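Local coordinates for protein aminopeptidase N (Francisella tularensis subsp. tularensis, PDB 5DLL) that releases N-terminal amino acids from peptides as a zinc-dependent M1-family aminopeptidase, and is probably involved in degrading intracellular peptides, at residues D324-S329 and N385-V390; S373-P378 and T484-E489. All coordinates share one frame; numbering follows the deposited sequence.

Interaction 1: D324-S329 and N385-V390; sequences DWFQLS and NNFYTV
F387 reaches from the loop before helix 390-423 into the bend that leads into helix 328-346, and its ring carries most of the aromatic contact. The ring is offset edge-to-face with F326: its edge turns toward the F326 face, planes at 81° and centroids 5.4 Å apart, with F387 CZ 3.6 Å from F326 CD2. Y381 meets both rings, edge-to-face against F326. The backbone O of W325 sits 3.3 Å above the plane of the F387 ring, over its centre.

Apolar side-chain contacts surround this pair. W325 CB lies 4.0 Å from F387 CE2, while the indole leads away to an edge-to-face contact with Y197. L328 spends a single methyl on two neighbours: CD2 touches F387 CB at 3.7 Å and comes in at the edge of the Y388 ring. L328 opens the helix that carries E332, a zinc ligand of this gluzincin-type HExxH catalytic domain, so this end of the contact lies close to the metal site; the L328 side chain is about 8 Å from the zinc ion.

Hydrogen bonds shape each segment separately. D324 OD1 accepts from F326 N at 2.9 Å through its anti lone pair, making an Asx turn, and takes weak bonds from Q327 N and NE2. On the other side T389 N bonds to F387 O at 2.9 Å, an inverse gamma turn centred on Y388. T389 then takes the N-cap position of helix 390-423, with OG1 weakly bonded to V392 N.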
# COMPACT_ATOMS: atom_id res chain seq x y z
N ASP A 324 14.27 16.37 1.19
CA ASP A 324 15.20 15.25 1.23
C ASP A 324 14.41 13.95 1.41
O ASP A 324 13.20 13.98 1.58
CB ASP A 324 16.21 15.45 2.37
CG ASP A 324 15.54 15.62 3.72
OD1 ASP A 324 14.82 14.70 4.15
OD2 ASP A 324 15.74 16.68 4.35
N TRP A 325 15.10 12.81 1.39
CA TRP A 325 14.43 11.51 1.44
C TRP A 325 14.06 11.04 2.86
O TRP A 325 13.46 9.98 3.01
CB TRP A 325 15.27 10.44 0.74
CG TRP A 325 15.52 10.77 -0.71
CD1 TRP A 325 16.71 11.12 -1.28
CD2 TRP A 325 14.54 10.78 -1.76
NE1 TRP A 325 16.53 11.35 -2.62
CE2 TRP A 325 15.22 11.15 -2.94
CE3 TRP A 325 13.17 10.52 -1.81
CZ2 TRP A 325 14.56 11.25 -4.17
CZ3 TRP A 325 12.52 10.62 -3.03
CH2 TRP A 325 13.21 10.99 -4.20
N PHE A 326 14.40 11.82 3.89
CA PHE A 326 13.91 11.58 5.26
C PHE A 326 12.46 12.07 5.36
O PHE A 326 11.68 11.62 6.21
CB PHE A 326 14.77 12.30 6.30
CG PHE A 326 16.22 11.92 6.29
CD1 PHE A 326 17.14 12.60 5.49
CD2 PHE A 326 16.69 10.87 7.08
CE1 PHE A 326 18.48 12.25 5.49
CE2 PHE A 326 18.02 10.52 7.08
CZ PHE A 326 18.92 11.21 6.28
N GLN A 327 12.13 12.99 4.46
CA GLN A 327 10.83 13.63 4.39
C GLN A 327 9.81 12.81 3.58
O GLN A 327 8.84 13.35 3.06
CB GLN A 327 11.02 15.02 3.76
CG GLN A 327 10.91 16.20 4.72
CD GLN A 327 11.83 16.14 5.93
OE1 GLN A 327 11.36 16.20 7.07
NE2 GLN A 327 13.12 16.05 5.69
N LEU A 328 10.01 11.49 3.51
CA LEU A 328 9.22 10.62 2.65
C LEU A 328 7.85 10.29 3.25
O LEU A 328 6.92 9.92 2.52
CB LEU A 328 10.01 9.33 2.36
CG LEU A 328 9.93 8.71 0.96
CD1 LEU A 328 10.07 9.73 -0.15
CD2 LEU A 328 11.01 7.65 0.83
N SER A 329 7.71 10.43 4.57
CA SER A 329 6.41 10.29 5.25
C SER A 329 5.44 11.43 4.92
O SER A 329 4.25 11.34 5.25
CB SER A 329 6.61 10.21 6.76
OG SER A 329 7.16 11.41 7.27
N ASN A 385 16.13 1.69 0.83
CA ASN A 385 15.16 0.68 1.29
C ASN A 385 14.81 0.76 2.78
O ASN A 385 13.82 0.18 3.21
CB ASN A 385 15.67 -0.73 0.96
CG ASN A 385 15.73 -0.99 -0.53
OD1 ASN A 385 14.73 -0.89 -1.24
ND2 ASN A 385 16.92 -1.35 -1.02
N ASN A 386 15.64 1.47 3.55
CA ASN A 386 15.34 1.75 4.96
C ASN A 386 14.06 2.58 5.13
O ASN A 386 13.37 2.47 6.14
CB ASN A 386 16.51 2.49 5.63
CG ASN A 386 17.78 1.66 5.70
OD1 ASN A 386 17.94 0.68 4.97
ND2 ASN A 386 18.69 2.05 6.59
N PHE A 387 13.77 3.42 4.14
CA PHE A 387 12.58 4.28 4.16
C PHE A 387 11.30 3.60 3.66
O PHE A 387 10.20 4.03 4.03
CB PHE A 387 12.82 5.53 3.31
CG PHE A 387 13.88 6.45 3.87
CD1 PHE A 387 13.77 6.95 5.16
CD2 PHE A 387 14.95 6.85 3.08
CE1 PHE A 387 14.73 7.81 5.67
CE2 PHE A 387 15.91 7.71 3.58
CZ PHE A 387 15.80 8.19 4.88
N TYR A 388 11.42 2.58 2.82
CA TYR A 388 10.25 1.92 2.23
C TYR A 388 9.65 0.90 3.19
O TYR A 388 9.78 -0.31 3.01
CB TYR A 388 10.62 1.28 0.88
CG TYR A 388 11.29 2.23 -0.11
CD1 TYR A 388 11.03 3.60 -0.08
CD2 TYR A 388 12.16 1.75 -1.08
CE1 TYR A 388 11.63 4.46 -0.98
CE2 TYR A 388 12.76 2.61 -1.99
CZ TYR A 388 12.49 3.97 -1.93
OH TYR A 388 13.07 4.85 -2.81
N THR A 389 8.97 1.42 4.22
CA THR A 389 8.42 0.61 5.31
C THR A 389 7.01 1.05 5.64
O THR A 389 6.62 2.18 5.35
CB THR A 389 9.26 0.76 6.59
OG1 THR A 389 9.34 2.15 6.95
CG2 THR A 389 10.66 0.22 6.39
N VAL A 390 6.25 0.15 6.27
CA VAL A 390 4.89 0.46 6.72
C VAL A 390 4.85 1.59 7.75
O VAL A 390 3.91 2.38 7.77
CB VAL A 390 4.14 -0.79 7.25
CG1 VAL A 390 3.93 -1.79 6.13
CG2 VAL A 390 4.89 -1.44 8.41

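Interaction 2: S373-P378 and T484-E489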
# COMPACT_ATOMS: atom_id res chain seq x y z
N SER A 373 12.75 -1.11 14.50
CA SER A 373 11.88 0.02 14.86
C SER A 373 12.50 1.37 14.51
O SER A 373 13.70 1.57 14.67
CB SER A 373 11.56 -0.02 16.35
OG SER A 373 12.74 0.10 17.12
N HIS A 374 11.66 2.29 14.03
CA HIS A 374 12.11 3.63 13.67
C HIS A 374 10.95 4.64 13.68
O HIS A 374 9.79 4.24 13.67
CB HIS A 374 12.82 3.63 12.31
CG HIS A 374 11.99 3.10 11.17
ND1 HIS A 374 11.77 1.76 10.98
CD2 HIS A 374 11.36 3.74 10.16
CE1 HIS A 374 11.03 1.58 9.90
NE2 HIS A 374 10.76 2.77 9.38
N PRO A 375 11.27 5.95 13.71
CA PRO A 375 10.22 6.96 13.56
C PRO A 375 9.83 7.10 12.09
O PRO A 375 10.52 6.59 11.21
CB PRO A 375 10.88 8.25 14.07
CG PRO A 375 12.27 7.89 14.52
CD PRO A 375 12.60 6.57 13.88
N ILE A 376 8.73 7.80 11.83
CA ILE A 376 8.29 8.02 10.45
C ILE A 376 9.24 8.97 9.70
O ILE A 376 9.34 8.91 8.46
CB ILE A 376 6.82 8.49 10.36
CG1 ILE A 376 6.63 9.89 10.98
CG2 ILE A 376 5.90 7.47 11.03
CD1 ILE A 376 5.27 10.50 10.73
N ARG A 377 9.93 9.83 10.45
CA ARG A 377 11.05 10.60 9.93
C ARG A 377 12.32 10.23 10.71
O ARG A 377 12.60 10.80 11.77
CB ARG A 377 10.79 12.11 10.03
CG ARG A 377 11.87 12.96 9.39
CD ARG A 377 11.67 14.44 9.68
NE ARG A 377 11.61 14.69 11.11
CZ ARG A 377 11.11 15.78 11.68
NH1 ARG A 377 10.61 16.77 10.95
NH2 ARG A 377 11.10 15.87 13.01
N PRO A 378 13.08 9.24 10.19
CA PRO A 378 14.35 8.83 10.81
C PRO A 378 15.39 9.96 10.84
O PRO A 378 15.28 10.91 10.07
CB PRO A 378 14.83 7.69 9.91
CG PRO A 378 13.61 7.19 9.21
CD PRO A 378 12.75 8.40 9.02
N THR A 484 12.72 1.71 22.86
CA THR A 484 12.98 0.85 21.69
C THR A 484 14.48 0.74 21.43
O THR A 484 15.29 1.40 22.09
CB THR A 484 12.29 1.40 20.43
OG1 THR A 484 12.60 2.79 20.27
CG2 THR A 484 10.79 1.23 20.52
N ALA A 485 14.85 -0.09 20.46
CA ALA A 485 16.24 -0.28 20.07
C ALA A 485 16.88 1.03 19.56
O ALA A 485 18.02 1.34 19.91
CB ALA A 485 16.36 -1.37 19.02
N ASP A 486 16.13 1.78 18.75
CA ASP A 486 16.63 3.02 18.15
C ASP A 486 16.73 4.19 19.14
O ASP A 486 17.62 5.04 19.01
CB ASP A 486 15.79 3.42 16.92
CG ASP A 486 14.31 3.58 17.25
OD1 ASP A 486 13.72 2.65 17.83
OD2 ASP A 486 13.74 4.63 16.89
N GLN A 487 15.82 4.24 20.11
CA GLN A 487 15.90 5.23 21.18
C GLN A 487 15.08 4.82 22.40
O GLN A 487 14.00 4.23 22.26
CB GLN A 487 15.43 6.61 20.69
CG GLN A 487 14.11 6.59 19.94
CD GLN A 487 13.40 7.93 19.97
OE1 GLN A 487 12.17 7.99 19.93
NE2 GLN A 487 14.16 9.01 20.04
N LYS A 488 15.59 5.14 23.58
CA LYS A 488 14.94 4.79 24.85
C LYS A 488 14.25 5.97 25.54
O LYS A 488 13.37 5.76 26.39
CB LYS A 488 15.97 4.13 25.78
CG LYS A 488 16.31 2.70 25.37
CD LYS A 488 17.80 2.46 25.22
CE LYS A 488 18.07 1.20 24.40
NZ LYS A 488 19.53 1.00 24.15
N GLU A 489 14.64 7.19 25.18
CA GLU A 489 14.00 8.41 25.69
C GLU A 489 12.65 8.65 24.98
O GLU A 489 12.58 8.64 23.75
CB GLU A 489 14.93 9.62 25.53
CG GLU A 489 15.32 10.03 24.10
CD GLU A 489 16.53 9.30 23.54
OE1 GLU A 489 17.27 9.90 22.73
OE2 GLU A 489 16.75 8.12 23.90
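The direct link is one hydrogen bond, S373 OG giving its proton to D486 OD1 at 2.8 Å. The hydroxyl comes at that oxygen from above the carboxylate plane, 42° out of it. Both groups arrive by the same first torsion, since S373 OG (chi1 61°) and D486 CG (chi1 57°) each sit between their own backbone N and carbonyl carbon, and both CB atoms point toward the opposite segment. T484 packs against the hydroxyl, its CB 3.6 Å from S373 OG. The other carboxylate oxygen, D486 OD2, lies against carbon: it is 3.7 Å from H374 CA and 3.8 Å from P375 CD, the proline ring and the acid meeting tip to tip.

This is a small domain junction. Residues 373-378 belong to the loop that follows helix 349-369 in the M1 catalytic domain, and 484-489 to a loop between strands 472-480 and 495-502 of the Ig-like domain.

One shell further out, the 484-489 loop folds back on itself: T484 N bonds to Q487 O at 2.9 Å, and T484 OG1 sits 2.7 Å from D486 OD1, with K490 NZ bonded to the same hydroxyl. K490 NZ also bonds to Q487 OE1. S455 holds the loop from outside, its backbone N bonded to Q487 OE1 and its hydroxyl weakly to D486 OD1. On the catalytic side, S373 OG is also weakly bonded to S370 O; the CB of H374 points away from the Ig-like loop, and its ND1 bonds to the carbonyl of M372.

Interaction 1 is core and interaction 2 surface, and their chemistry follows: rings and a leucine methyl in the first, with L328 near the zinc site, and a serine-to-aspartate hydrogen bond at the surface in the second. Both segments of interaction 1 lie in the catalytic domain, whereas interaction 2 ties that domain to the Ig-like one. The two are nevertheless continuous, their segments alternating along the chain and their centres 14 Å apart. T389 OG1 and H374 NE2, 2.9 Å apart, form a probable hydrogen bond, and the backbone of 373-378 runs on past F326, so that P378 O lies 3.3 Å from F326 CD2.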